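Local coordinates for protein HemO (Neisseria meningitidis, PDB 1J77) that binds heme through an axial histidine and, as a heme oxygenase, probably carries out its oxidative ring opening, at residues Arg14-Thr19 against Trp110-Glu115; Phe45-Ser50 against Glu91-Asp96; Glu98-Ala103 against Phe181-Val186. All coordinates share one frame; numbering follows the deposited sequence.

How the contacts relate
From the N terminus, helix 11-32 first supplies residues 14-19 of contact 1, helix 39-60 then supplies 45-50 of contact 2, and the loop between helices 78-87 and 104-119 returns to helix 39-60 at 91-96, closing contact 2. The same loop goes on to 98-103, which waits for helix 167-192 to complete contact 3, while 110-115 closes contact 1. Contact 2 therefore lies within the chain loop of contact 1, contacts 1 and 3 cross, and contacts 2 and 3 follow in series. Contacts 1 and 3 touch each other through W110 and F181 and both reach the heme; contact 2 meets contact 3 at Y184.

Contact 1: Arg14-Thr19 against Trp110-Glu115; sequences RLKADT and WLYCAE. With HEM (protoporphyrin IX containing Fe), chain B.
L15 and Y112 bring helix 11-32 and helix 104-119 together, the two segment axes crossing at -80° with a closest approach of 11.6 Å. That wide spacing is bridged by the Y112 ring, sent out from its helix with CG anti to the backbone N (chi1 164°). L15 lies across one face: its CB sits 3.9 Å from the ring centroid in a CH-pi contact, almost on the ring normal, while CD1 packs farther back near CG. The heme methyl CMD is over the opposite face, displaced toward the rim, so the ring is clamped between a leucine and the porphyrin. T19 OG1 lies at the ring edge, near CE2.

The phenol oxygen is the polar end of the contact. Y112 OH donates to heme propionate oxygen O1D at 2.7 Å and also receives a hydrogen bond from water 1, at 2.9 Å. The same water donates to T19 OG1, whose own proton goes to the L15 carbonyl one turn back; the bond from T19 OG1 to L15 O is 2.8 Å long. Both helices are thereby joined through one solvent molecule. The aliphatic part of K16 runs alongside the same propionate, with CD 3.6 Å from heme O2D, and its amino group would be expected to favour the negative charge there. The next residue after Y112, C113, rests its SG 3.5 Å from vinyl atom CAC of the heme. Here the proximal helix 11-32, bearing axial iron ligand H23, meets distal-side helix 104-119 at the propionate edge of the heme, as in the all-helical heme oxygenase fold.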
loop_
_atom_site.group_PDB
_atom_site.type_symbol
_atom_site.label_atom_id
_atom_site.label_comp_id
_atom_site.label_asym_id
_atom_site.label_seq_id
_atom_site.Cartn_x
_atom_site.Cartn_y
_atom_site.Cartn_z
ATOM N N ARG A 14 6.714 11.181 12.517
ATOM C CA ARG A 14 7.683 11.781 11.664
ATOM C C ARG A 14 7.523 11.161 10.266
ATOM O O ARG A 14 7.585 11.886 9.244
ATOM C CB ARG A 14 9.073 11.627 12.239
ATOM C CG ARG A 14 9.221 12.390 13.589
ATOM C CD ARG A 14 10.660 12.632 14.023
ATOM N NE ARG A 14 11.262 11.507 14.751
ATOM C CZ ARG A 14 11.016 11.224 16.038
ATOM N NH1 ARG A 14 11.600 10.182 16.630
ATOM N NH2 ARG A 14 10.155 11.948 16.727
ATOM N N LEU A 15 7.273 9.850 10.218
ATOM C CA LEU A 15 7.018 9.160 8.954
ATOM C C LEU A 15 5.852 9.851 8.263
ATOM O O LEU A 15 5.947 10.207 7.066
ATOM C CB LEU A 15 6.682 7.683 9.201
ATOM C CG LEU A 15 7.899 6.760 9.293
ATOM C CD1 LEU A 15 7.535 5.508 9.982
ATOM C CD2 LEU A 15 8.418 6.469 7.921
ATOM N N LYS A 16 4.737 9.999 8.981
ATOM C CA LYS A 16 3.530 10.666 8.436
ATOM C C LYS A 16 3.844 12.070 7.958
ATOM O O LYS A 16 3.493 12.455 6.839
ATOM C CB LYS A 16 2.424 10.764 9.500
ATOM C CG LYS A 16 1.097 11.345 8.981
ATOM C CD LYS A 16 0.032 11.302 10.065
ATOM C CE LYS A 16 -1.177 12.164 9.730
ATOM N NZ LYS A 16 -2.000 11.542 8.666
ATOM N N ALA A 17 4.452 12.880 8.808
ATOM C CA ALA A 17 4.808 14.270 8.450
ATOM C C ALA A 17 5.614 14.388 7.173
ATOM O O ALA A 17 5.272 15.204 6.289
ATOM C CB ALA A 17 5.573 14.952 9.617
ATOM N N ASP A 18 6.661 13.580 7.054
ATOM C CA ASP A 18 7.608 13.648 5.969
ATOM C C ASP A 18 7.027 13.052 4.672
ATOM O O ASP A 18 7.628 13.242 3.636
ATOM C CB ASP A 18 8.980 12.970 6.308
ATOM C CG ASP A 18 9.763 13.689 7.389
ATOM O OD1 ASP A 18 9.379 14.812 7.758
ATOM O OD2 ASP A 18 10.808 13.198 7.880
ATOM N N THR A 19 5.919 12.316 4.754
ATOM C CA THR A 19 5.333 11.647 3.555
ATOM C C THR A 19 3.900 12.012 3.205
ATOM O O THR A 19 3.318 11.436 2.265
ATOM C CB THR A 19 5.429 10.083 3.598
ATOM O OG1 THR A 19 4.662 9.533 4.678
ATOM C CG2 THR A 19 6.843 9.608 3.834
ATOM N N TRP A 110 8.904 0.798 3.712
ATOM C CA TRP A 110 7.975 0.096 2.827
ATOM C C TRP A 110 6.867 -0.545 3.605
ATOM O O TRP A 110 5.701 -0.556 3.192
ATOM C CB TRP A 110 8.664 -0.961 1.936
ATOM C CG TRP A 110 9.507 -0.389 0.870
ATOM C CD1 TRP A 110 10.663 0.306 0.994
ATOM C CD2 TRP A 110 9.257 -0.491 -0.527
ATOM N NE1 TRP A 110 11.103 0.693 -0.239
ATOM C CE2 TRP A 110 10.284 0.175 -1.198
ATOM C CE3 TRP A 110 8.264 -1.099 -1.280
ATOM C CZ2 TRP A 110 10.347 0.267 -2.611
ATOM C CZ3 TRP A 110 8.330 -1.008 -2.669
ATOM C CH2 TRP A 110 9.352 -0.314 -3.306
ATOM N N LEU A 111 7.215 -1.148 4.740
ATOM C CA LEU A 111 6.212 -1.717 5.572
ATOM C C LEU A 111 5.173 -0.690 6.111
ATOM O O LEU A 111 3.981 -0.982 6.124
ATOM C CB LEU A 111 6.883 -2.497 6.729
ATOM C CG LEU A 111 5.909 -3.173 7.676
ATOM C CD1 LEU A 111 5.035 -4.156 7.055
ATOM C CD2 LEU A 111 6.682 -3.798 8.853
ATOM N N TYR A 112 5.656 0.441 6.582
ATOM C CA TYR A 112 4.795 1.571 6.982
ATOM C C TYR A 112 3.834 1.942 5.828
ATOM O O TYR A 112 2.605 2.004 6.028
ATOM C CB TYR A 112 5.669 2.767 7.386
ATOM C CG TYR A 112 4.888 4.066 7.433
ATOM C CD1 TYR A 112 4.041 4.362 8.509
ATOM C CD2 TYR A 112 4.980 4.953 6.386
ATOM C CE1 TYR A 112 3.297 5.532 8.514
ATOM C CE2 TYR A 112 4.216 6.127 6.362
ATOM C CZ TYR A 112 3.378 6.419 7.437
ATOM O OH TYR A 112 2.625 7.615 7.413
ATOM N N CYS A 113 4.359 2.080 4.625
ATOM C CA CYS A 113 3.556 2.497 3.452
ATOM C C CYS A 113 2.489 1.458 3.182
ATOM O O CYS A 113 1.317 1.781 3.054
ATOM C CB CYS A 113 4.489 2.632 2.293
ATOM S SG CYS A 113 3.768 3.218 0.814
ATOM N N ALA A 114 2.872 0.174 3.103
ATOM C CA ALA A 114 1.869 -0.814 2.845
ATOM C C ALA A 114 0.825 -0.966 3.941
ATOM O O ALA A 114 -0.358 -1.183 3.662
ATOM C CB ALA A 114 2.528 -2.209 2.544
ATOM N N GLU A 115 1.270 -0.897 5.204
ATOM C CA GLU A 115 0.340 -1.127 6.267
ATOM C C GLU A 115 -0.601 0.088 6.426
ATOM O O GLU A 115 -1.814 -0.089 6.662
ATOM C CB GLU A 115 1.062 -1.559 7.545
ATOM C CG GLU A 115 0.105 -2.156 8.584
ATOM C CD GLU A 115 -0.723 -3.305 8.092
ATOM O OE1 GLU A 115 -0.214 -4.197 7.376
ATOM O OE2 GLU A 115 -1.912 -3.366 8.440
HETATM C CHA HEM B . -3.631 6.989 5.442
HETATM C CHB HEM B . -6.793 7.952 1.903
HETATM C CHC HEM B . -4.069 5.365 -1.211
HETATM C CHD HEM B . -0.669 4.824 2.242
HETATM C C1A HEM B . -4.765 7.388 4.776
HETATM C C2A HEM B . -5.966 8.000 5.389
HETATM C C3A HEM B . -6.812 8.252 4.391
HETATM C C4A HEM B . -6.210 7.841 3.131
HETATM C CMA HEM B . -8.213 8.896 4.540
HETATM C CAA HEM B . -6.279 8.261 6.890
HETATM C CBA HEM B . -7.090 7.083 7.430
HETATM C CGA HEM B . -7.313 7.183 8.927
HETATM O O1A HEM B . -6.549 7.937 9.597
HETATM O O2A HEM B . -8.271 6.518 9.425
HETATM C C1B HEM B . -6.347 7.335 0.743
HETATM C C2B HEM B . -7.049 7.327 -0.511
HETATM C C3B HEM B . -6.281 6.636 -1.402
HETATM C C4B HEM B . -5.113 6.138 -0.679
HETATM C CMB HEM B . -8.420 8.028 -0.684
HETATM C CAB HEM B . -6.602 6.295 -2.859
HETATM C CBB HEM B . -7.269 7.139 -3.639
HETATM C C1C HEM B . -2.956 4.956 -0.527
HETATM C C2C HEM B . -1.910 4.074 -1.044
HETATM C C3C HEM B . -0.953 3.984 -0.108
HETATM C C4C HEM B . -1.376 4.688 1.071
HETATM C CMC HEM B . -1.902 3.515 -2.474
HETATM C CAC HEM B . 0.359 3.213 -0.164
HETATM C CBC HEM B . 0.866 2.858 -1.341
HETATM C C1D HEM B . -1.179 5.370 3.377
HETATM C C2D HEM B . -0.442 5.400 4.613
HETATM C C3D HEM B . -1.330 6.084 5.604
HETATM C C4D HEM B . -2.533 6.384 4.866
HETATM C CMD HEM B . 0.971 4.852 4.826
HETATM C CAD HEM B . -1.087 6.336 7.092
HETATM C CBD HEM B . -0.851 7.783 7.408
HETATM C CGD HEM B . -0.520 7.803 8.883
HETATM O O1D HEM B . 0.678 7.629 9.214
HETATM O O2D HEM B . -1.444 8.057 9.717
HETATM N NA HEM B . -4.968 7.303 3.419
HETATM N NB HEM B . -5.157 6.639 0.594
HETATM N NC HEM B . -2.589 5.276 0.748
HETATM N ND HEM B . -2.438 5.969 3.530
HETATM FE FE HEM B . -3.738 6.396 2.065
HETATM O O HOH W 1 1.978 8.777 4.849
HETATM O O HOH W 2 -4.552 4.684 2.529
#

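Contact 2: Phe45-Ser50 against Glu91-Asp96; sequences FLKLQS and EPYKFD
K47 and Y93 pack a loop against a helix of the all-helical heme oxygenase fold: residues 91-96, an irregular segment between helices 78-87 and 104-119, run past helix 39-60, and the CA atoms of K47 and Y93 come within 6.0 Å of each other.

The apolar part of the contact is a lysine chain laid over an aromatic face. K47 CB stands above the middle of the Y93 ring, 3.8 Å from its centroid and 12° off the ring normal, in a CH-pi contact. With CG anti to the carbonyl carbon (chi1 -70°) and the chain extended from there on, CG and CD pass over the CD1 side of the ring; the K47 CG to Y93 CD1 separation is 3.6 Å. The two side chains cross at about a right angle, and the methylenes do the touching. The amino group continues to E90, with which it makes a weak, long ion pair. V51, one turn farther along the helix, also touches Y93.

The polar part runs through water. S50 is one turn beyond K47, and its OG is held anti to the backbone N (chi1 -179°), toward the loop, but remains 3.7 Å from Y93 O. Two waters bridge S50 OG to the backbone of Y93, one to its N and one to its O, so a single hydroxyl serves a residue outside regular secondary structure. Water 3 lies 2.6 Å from S50 OG and accepts the amide proton of Y93 N. Water 4 is 2.9 Å from S50 OG and donates to the carbonyl oxygen Y93 O, also at 2.9 Å.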
loop_
_atom_site.group_PDB
_atom_site.type_symbol
_atom_site.label_atom_id
_atom_site.label_comp_id
_atom_site.label_asym_id
_atom_site.label_seq_id
_atom_site.Cartn_x
_atom_site.Cartn_y
_atom_site.Cartn_z
ATOM N N PHE A 45 -6.481 -1.475 -11.725
ATOM C CA PHE A 45 -6.233 -1.126 -10.354
ATOM C C PHE A 45 -5.770 -2.356 -9.588
ATOM O O PHE A 45 -4.847 -2.294 -8.801
ATOM C CB PHE A 45 -7.476 -0.523 -9.718
ATOM C CG PHE A 45 -7.306 -0.164 -8.311
ATOM C CD1 PHE A 45 -6.449 0.857 -7.989
ATOM C CD2 PHE A 45 -7.969 -0.848 -7.292
ATOM C CE1 PHE A 45 -6.217 1.174 -6.682
ATOM C CE2 PHE A 45 -7.751 -0.506 -5.969
ATOM C CZ PHE A 45 -6.907 0.530 -5.687
ATOM N N LEU A 46 -6.477 -3.467 -9.765
ATOM C CA LEU A 46 -6.082 -4.685 -9.075
ATOM C C LEU A 46 -4.672 -5.116 -9.487
ATOM O O LEU A 46 -3.914 -5.663 -8.645
ATOM C CB LEU A 46 -7.095 -5.795 -9.389
ATOM C CG LEU A 46 -8.463 -5.750 -8.699
ATOM C CD1 LEU A 46 -9.264 -6.995 -9.067
ATOM C CD2 LEU A 46 -8.460 -5.596 -7.234
ATOM N N LYS A 47 -4.311 -4.964 -10.754
ATOM C CA LYS A 47 -2.959 -5.312 -11.242
ATOM C C LYS A 47 -1.895 -4.464 -10.511
ATOM O O LYS A 47 -0.896 -4.993 -9.989
ATOM C CB LYS A 47 -2.848 -5.264 -12.785
ATOM C CG LYS A 47 -3.605 -6.366 -13.437
ATOM C CD LYS A 47 -3.679 -6.133 -14.890
ATOM C CE LYS A 47 -4.497 -7.257 -15.560
ATOM N NZ LYS A 47 -4.465 -7.088 -17.046
ATOM N N LEU A 48 -2.133 -3.169 -10.421
ATOM C CA LEU A 48 -1.272 -2.258 -9.714
ATOM C C LEU A 48 -1.135 -2.680 -8.235
ATOM O O LEU A 48 -0.007 -2.788 -7.725
ATOM C CB LEU A 48 -1.799 -0.830 -9.863
ATOM C CG LEU A 48 -1.485 0.151 -8.728
ATOM C CD1 LEU A 48 -0.013 0.441 -8.760
ATOM C CD2 LEU A 48 -2.368 1.424 -8.920
ATOM N N GLN A 49 -2.266 -2.947 -7.579
ATOM C CA GLN A 49 -2.267 -3.382 -6.197
ATOM C C GLN A 49 -1.477 -4.696 -6.065
ATOM O O GLN A 49 -0.746 -4.888 -5.083
ATOM C CB GLN A 49 -3.713 -3.562 -5.676
ATOM C CG GLN A 49 -4.557 -2.295 -5.596
ATOM C CD GLN A 49 -4.247 -1.500 -4.363
ATOM O OE1 GLN A 49 -5.003 -1.527 -3.370
ATOM N NE2 GLN A 49 -3.136 -0.761 -4.399
ATOM N N SER A 50 -1.626 -5.600 -7.027
ATOM C CA SER A 50 -0.883 -6.898 -6.988
ATOM C C SER A 50 0.617 -6.719 -6.952
ATOM O O SER A 50 1.330 -7.387 -6.156
ATOM C CB SER A 50 -1.227 -7.798 -8.201
ATOM O OG SER A 50 -0.501 -9.018 -8.100
ATOM N N GLU A 91 -5.976 -14.125 -14.138
ATOM C CA GLU A 91 -4.930 -14.920 -13.518
ATOM C C GLU A 91 -4.001 -14.015 -12.732
ATOM O O GLU A 91 -4.042 -12.790 -12.890
ATOM C CB GLU A 91 -4.134 -15.650 -14.579
ATOM C CG GLU A 91 -4.938 -16.761 -15.214
ATOM C CD GLU A 91 -4.438 -17.113 -16.589
ATOM O OE1 GLU A 91 -3.867 -16.216 -17.260
ATOM O OE2 GLU A 91 -4.612 -18.283 -16.996
ATOM N N PRO A 92 -3.176 -14.583 -11.854
ATOM C CA PRO A 92 -2.214 -13.751 -11.128
ATOM C C PRO A 92 -1.382 -12.840 -12.062
ATOM O O PRO A 92 -0.918 -13.187 -13.139
ATOM C CB PRO A 92 -1.365 -14.793 -10.369
ATOM C CG PRO A 92 -2.316 -15.955 -10.172
ATOM C CD PRO A 92 -3.124 -16.001 -11.434
ATOM N N TYR A 93 -1.226 -11.600 -11.643
ATOM C CA TYR A 93 -0.521 -10.670 -12.457
ATOM C C TYR A 93 0.941 -10.653 -12.053
ATOM O O TYR A 93 1.264 -10.776 -10.862
ATOM C CB TYR A 93 -1.165 -9.299 -12.338
ATOM C CG TYR A 93 -0.531 -8.269 -13.223
ATOM C CD1 TYR A 93 -0.753 -8.256 -14.600
ATOM C CD2 TYR A 93 0.295 -7.298 -12.695
ATOM C CE1 TYR A 93 -0.172 -7.304 -15.405
ATOM C CE2 TYR A 93 0.880 -6.343 -13.475
ATOM C CZ TYR A 93 0.638 -6.327 -14.826
ATOM O OH TYR A 93 1.243 -5.344 -15.556
ATOM N N LYS A 94 1.822 -10.589 -13.041
ATOM C CA LYS A 94 3.246 -10.475 -12.796
ATOM C C LYS A 94 3.802 -9.215 -13.439
ATOM O O LYS A 94 3.664 -9.007 -14.633
ATOM C CB LYS A 94 3.993 -11.667 -13.364
ATOM C CG LYS A 94 5.505 -11.444 -13.382
ATOM C CD LYS A 94 6.265 -12.762 -13.222
ATOM C CE LYS A 94 7.735 -12.493 -13.026
ATOM N NZ LYS A 94 7.908 -11.501 -11.906
ATOM N N PHE A 95 4.472 -8.390 -12.642
ATOM C CA PHE A 95 5.110 -7.198 -13.154
ATOM C C PHE A 95 6.076 -7.566 -14.267
ATOM O O PHE A 95 6.736 -8.599 -14.220
ATOM C CB PHE A 95 5.862 -6.488 -12.035
ATOM C CG PHE A 95 6.209 -5.046 -12.329
ATOM C CD1 PHE A 95 5.326 -4.212 -12.967
ATOM C CD2 PHE A 95 7.410 -4.531 -11.917
ATOM C CE1 PHE A 95 5.645 -2.880 -13.191
ATOM C CE2 PHE A 95 7.720 -3.186 -12.158
ATOM C CZ PHE A 95 6.835 -2.391 -12.790
ATOM N N ASP A 96 6.143 -6.672 -15.241
ATOM C CA ASP A 96 6.991 -6.800 -16.420
ATOM C C ASP A 96 8.436 -6.506 -16.094
ATOM O O ASP A 96 9.342 -7.016 -16.754
ATOM C CB ASP A 96 6.523 -5.799 -17.477
ATOM C CG ASP A 96 5.318 -6.288 -18.249
ATOM O OD1 ASP A 96 4.378 -6.840 -17.623
ATOM O OD2 ASP A 96 5.234 -6.169 -19.494
HETATM O O HOH W 3 -1.529 -11.374 -8.459
HETATM O O HOH W 4 2.326 -9.389 -8.553
#

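Contact 3: Glu98-Ala103 against Phe181-Val186; sequences ELPYEA and FAFYKV. With HEM (protoporphyrin IX containing Fe), chain B.
P100 and F183 form the centre of an apolar contact between the loop that precedes helix 104-119 and helix 167-192. The proline ring lies over one face of the phenylalanine: P100 CG is 3.5 Å from the F183 ring centroid and 11° off its normal, a CH-pi contact, while P100 CD leans toward the outer end of the ring, 3.3 Å from F183 CZ. L99 adds a methyl at the edge, its CD2 only 3.4 Å from the same F183 CZ. F183 reaches the loop because CG is anti to its backbone N (chi1 177°). W110 of helix 104-119 packs beside P100.

Within the loop, A103 N donates to E102 OE2 at 2.8 Å in a nearly straight bond, reaching the carboxylate on its anti side. E102 O is also hydrogen-bonded to H58 NE2 of helix 39-60.

The helix turn bearing F183 also lines the heme pocket. F181 sets its ring edge against the porphyrin, CE2 lying 3.6 Å from meso carbon CHD, and the Y184 ring presents a face to methyl CMC, 3.4 Å from CZ. Between loop and helix the attachment thus rests on close van der Waals and CH-pi packing rather than on directed polar bonds.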
loop_
_atom_site.group_PDB
_atom_site.type_symbol
_atom_site.label_atom_id
_atom_site.label_comp_id
_atom_site.label_asym_id
_atom_site.label_seq_id
_atom_site.Cartn_x
_atom_site.Cartn_y
_atom_site.Cartn_z
ATOM N N GLU A 98 11.671 -5.818 -13.063
ATOM C CA GLU A 98 12.171 -6.355 -11.828
ATOM C C GLU A 98 11.545 -5.635 -10.669
ATOM O O GLU A 98 11.438 -4.429 -10.664
ATOM C CB GLU A 98 13.661 -6.172 -11.719
ATOM C CG GLU A 98 14.300 -7.286 -10.931
ATOM C CD GLU A 98 15.699 -6.946 -10.516
ATOM O OE1 GLU A 98 16.633 -7.310 -11.257
ATOM O OE2 GLU A 98 15.846 -6.293 -9.463
ATOM N N LEU A 99 11.166 -6.388 -9.662
ATOM C CA LEU A 99 10.524 -5.812 -8.508
ATOM C C LEU A 99 11.526 -5.467 -7.424
ATOM O O LEU A 99 12.489 -6.193 -7.192
ATOM C CB LEU A 99 9.523 -6.797 -7.944
ATOM C CG LEU A 99 8.101 -6.704 -8.490
ATOM C CD1 LEU A 99 7.155 -7.370 -7.560
ATOM C CD2 LEU A 99 7.731 -5.278 -8.606
ATOM N N PRO A 100 11.293 -4.365 -6.731
ATOM C CA PRO A 100 12.081 -3.975 -5.552
ATOM C C PRO A 100 12.026 -5.067 -4.520
ATOM O O PRO A 100 10.983 -5.731 -4.380
ATOM C CB PRO A 100 11.350 -2.729 -5.039
ATOM C CG PRO A 100 10.560 -2.236 -6.217
ATOM C CD PRO A 100 10.229 -3.390 -7.053
ATOM N N TYR A 101 13.115 -5.260 -3.771
ATOM C CA TYR A 101 13.172 -6.270 -2.740
ATOM C C TYR A 101 14.019 -5.613 -1.670
ATOM O O TYR A 101 15.189 -5.957 -1.442
ATOM C CB TYR A 101 13.824 -7.533 -3.322
ATOM C CG TYR A 101 13.709 -8.802 -2.534
ATOM C CD1 TYR A 101 12.596 -9.649 -2.659
ATOM C CD2 TYR A 101 14.729 -9.234 -1.714
ATOM C CE1 TYR A 101 12.510 -10.839 -1.964
ATOM C CE2 TYR A 101 14.646 -10.395 -1.046
ATOM C CZ TYR A 101 13.545 -11.234 -1.162
ATOM O OH TYR A 101 13.530 -12.454 -0.504
ATOM N N GLU A 102 13.379 -4.706 -0.938
ATOM C CA GLU A 102 14.104 -3.846 -0.031
ATOM C C GLU A 102 14.426 -4.573 1.274
ATOM O O GLU A 102 13.765 -5.551 1.676
ATOM C CB GLU A 102 13.306 -2.553 0.227
ATOM C CG GLU A 102 14.129 -1.470 0.921
ATOM C CD GLU A 102 15.448 -1.165 0.258
ATOM O OE1 GLU A 102 15.414 -0.298 -0.669
ATOM O OE2 GLU A 102 16.519 -1.778 0.681
ATOM N N ALA A 103 15.441 -4.053 1.962
ATOM C CA ALA A 103 15.919 -4.664 3.193
ATOM C C ALA A 103 16.276 -3.613 4.230
ATOM O O ALA A 103 16.301 -2.417 3.925
ATOM C CB ALA A 103 17.157 -5.505 2.884
ATOM N N PHE A 181 6.272 4.900 -1.945
ATOM C CA PHE A 181 5.257 5.716 -2.620
ATOM C C PHE A 181 5.645 6.003 -4.036
ATOM O O PHE A 181 4.793 5.987 -4.927
ATOM C CB PHE A 181 4.990 7.040 -1.889
ATOM C CG PHE A 181 4.102 6.948 -0.650
ATOM C CD1 PHE A 181 4.597 7.329 0.614
ATOM C CD2 PHE A 181 2.775 6.527 -0.718
ATOM C CE1 PHE A 181 3.794 7.300 1.722
ATOM C CE2 PHE A 181 1.981 6.527 0.401
ATOM C CZ PHE A 181 2.508 6.885 1.645
ATOM N N ALA A 182 6.927 6.310 -4.287
ATOM C CA ALA A 182 7.337 6.597 -5.648
ATOM C C ALA A 182 7.181 5.406 -6.552
ATOM O O ALA A 182 6.752 5.533 -7.680
ATOM C CB ALA A 182 8.740 7.072 -5.686
ATOM N N PHE A 183 7.545 4.224 -6.055
ATOM C CA PHE A 183 7.363 2.992 -6.802
ATOM C C PHE A 183 5.877 2.732 -7.118
ATOM O O PHE A 183 5.550 2.355 -8.232
ATOM C CB PHE A 183 7.988 1.813 -6.050
ATOM C CG PHE A 183 7.775 0.461 -6.720
ATOM C CD1 PHE A 183 8.371 0.184 -7.942
ATOM C CD2 PHE A 183 6.907 -0.474 -6.191
ATOM C CE1 PHE A 183 8.187 -0.997 -8.535
ATOM C CE2 PHE A 183 6.729 -1.697 -6.819
ATOM C CZ PHE A 183 7.369 -1.926 -7.999
ATOM N N TYR A 184 4.992 2.938 -6.158
ATOM C CA TYR A 184 3.574 2.820 -6.423
ATOM C C TYR A 184 3.146 3.629 -7.629
ATOM O O TYR A 184 2.437 3.104 -8.490
ATOM C CB TYR A 184 2.738 3.192 -5.220
ATOM C CG TYR A 184 1.270 2.769 -5.309
ATOM C CD1 TYR A 184 0.820 1.549 -4.873
ATOM C CD2 TYR A 184 0.323 3.596 -5.858
ATOM C CE1 TYR A 184 -0.504 1.164 -4.977
ATOM C CE2 TYR A 184 -0.998 3.223 -5.955
ATOM C CZ TYR A 184 -1.421 2.047 -5.487
ATOM O OH TYR A 184 -2.728 1.666 -5.621
ATOM N N LYS A 185 3.610 4.865 -7.726
ATOM C CA LYS A 185 3.234 5.673 -8.875
ATOM C C LYS A 185 3.908 5.204 -10.167
ATOM O O LYS A 185 3.302 5.304 -11.221
ATOM C CB LYS A 185 3.551 7.137 -8.632
ATOM C CG LYS A 185 2.731 7.759 -7.494
ATOM C CD LYS A 185 2.759 9.301 -7.409
ATOM C CE LYS A 185 4.041 9.811 -6.880
ATOM N NZ LYS A 185 4.096 11.324 -6.887
ATOM N N VAL A 186 5.152 4.740 -10.120
ATOM C CA VAL A 186 5.788 4.178 -11.329
ATOM C C VAL A 186 4.914 3.033 -11.861
ATOM O O VAL A 186 4.599 2.989 -13.083
ATOM C CB VAL A 186 7.219 3.636 -11.044
ATOM C CG1 VAL A 186 7.706 2.729 -12.190
ATOM C CG2 VAL A 186 8.169 4.770 -10.742
HETATM C CHA HEM B . -3.631 6.989 5.442
HETATM C CHB HEM B . -6.793 7.952 1.903
HETATM C CHC HEM B . -4.069 5.365 -1.211
HETATM C CHD HEM B . -0.669 4.824 2.242
HETATM C C1A HEM B . -4.765 7.388 4.776
HETATM C C2A HEM B . -5.966 8.000 5.389
HETATM C C3A HEM B . -6.812 8.252 4.391
HETATM C C4A HEM B . -6.210 7.841 3.131
HETATM C CMA HEM B . -8.213 8.896 4.540
HETATM C CAA HEM B . -6.279 8.261 6.890
HETATM C CBA HEM B . -7.090 7.083 7.430
HETATM C CGA HEM B . -7.313 7.183 8.927
HETATM O O1A HEM B . -6.549 7.937 9.597
HETATM O O2A HEM B . -8.271 6.518 9.425
HETATM C C1B HEM B . -6.347 7.335 0.743
HETATM C C2B HEM B . -7.049 7.327 -0.511
HETATM C C3B HEM B . -6.281 6.636 -1.402
HETATM C C4B HEM B . -5.113 6.138 -0.679
HETATM C CMB HEM B . -8.420 8.028 -0.684
HETATM C CAB HEM B . -6.602 6.295 -2.859
HETATM C CBB HEM B . -7.269 7.139 -3.639
HETATM C C1C HEM B . -2.956 4.956 -0.527
HETATM C C2C HEM B . -1.910 4.074 -1.044
HETATM C C3C HEM B . -0.953 3.984 -0.108
HETATM C C4C HEM B . -1.376 4.688 1.071
HETATM C CMC HEM B . -1.902 3.515 -2.474
HETATM C CAC HEM B . 0.359 3.213 -0.164
HETATM C CBC HEM B . 0.866 2.858 -1.341
HETATM C C1D HEM B . -1.179 5.370 3.377
HETATM C C2D HEM B . -0.442 5.400 4.613
HETATM C C3D HEM B . -1.330 6.084 5.604
HETATM C C4D HEM B . -2.533 6.384 4.866
HETATM C CMD HEM B . 0.971 4.852 4.826
HETATM C CAD HEM B . -1.087 6.336 7.092
HETATM C CBD HEM B . -0.851 7.783 7.408
HETATM C CGD HEM B . -0.520 7.803 8.883
HETATM O O1D HEM B . 0.678 7.629 9.214
HETATM O O2D HEM B . -1.444 8.057 9.717
HETATM N NA HEM B . -4.968 7.303 3.419
HETATM N NB HEM B . -5.157 6.639 0.594
HETATM N NC HEM B . -2.589 5.276 0.748
HETATM N ND HEM B . -2.438 5.969 3.530
HETATM FE FE HEM B . -3.738 6.396 2.065
HETATM O O HOH W 2 -4.552 4.684 2.529
#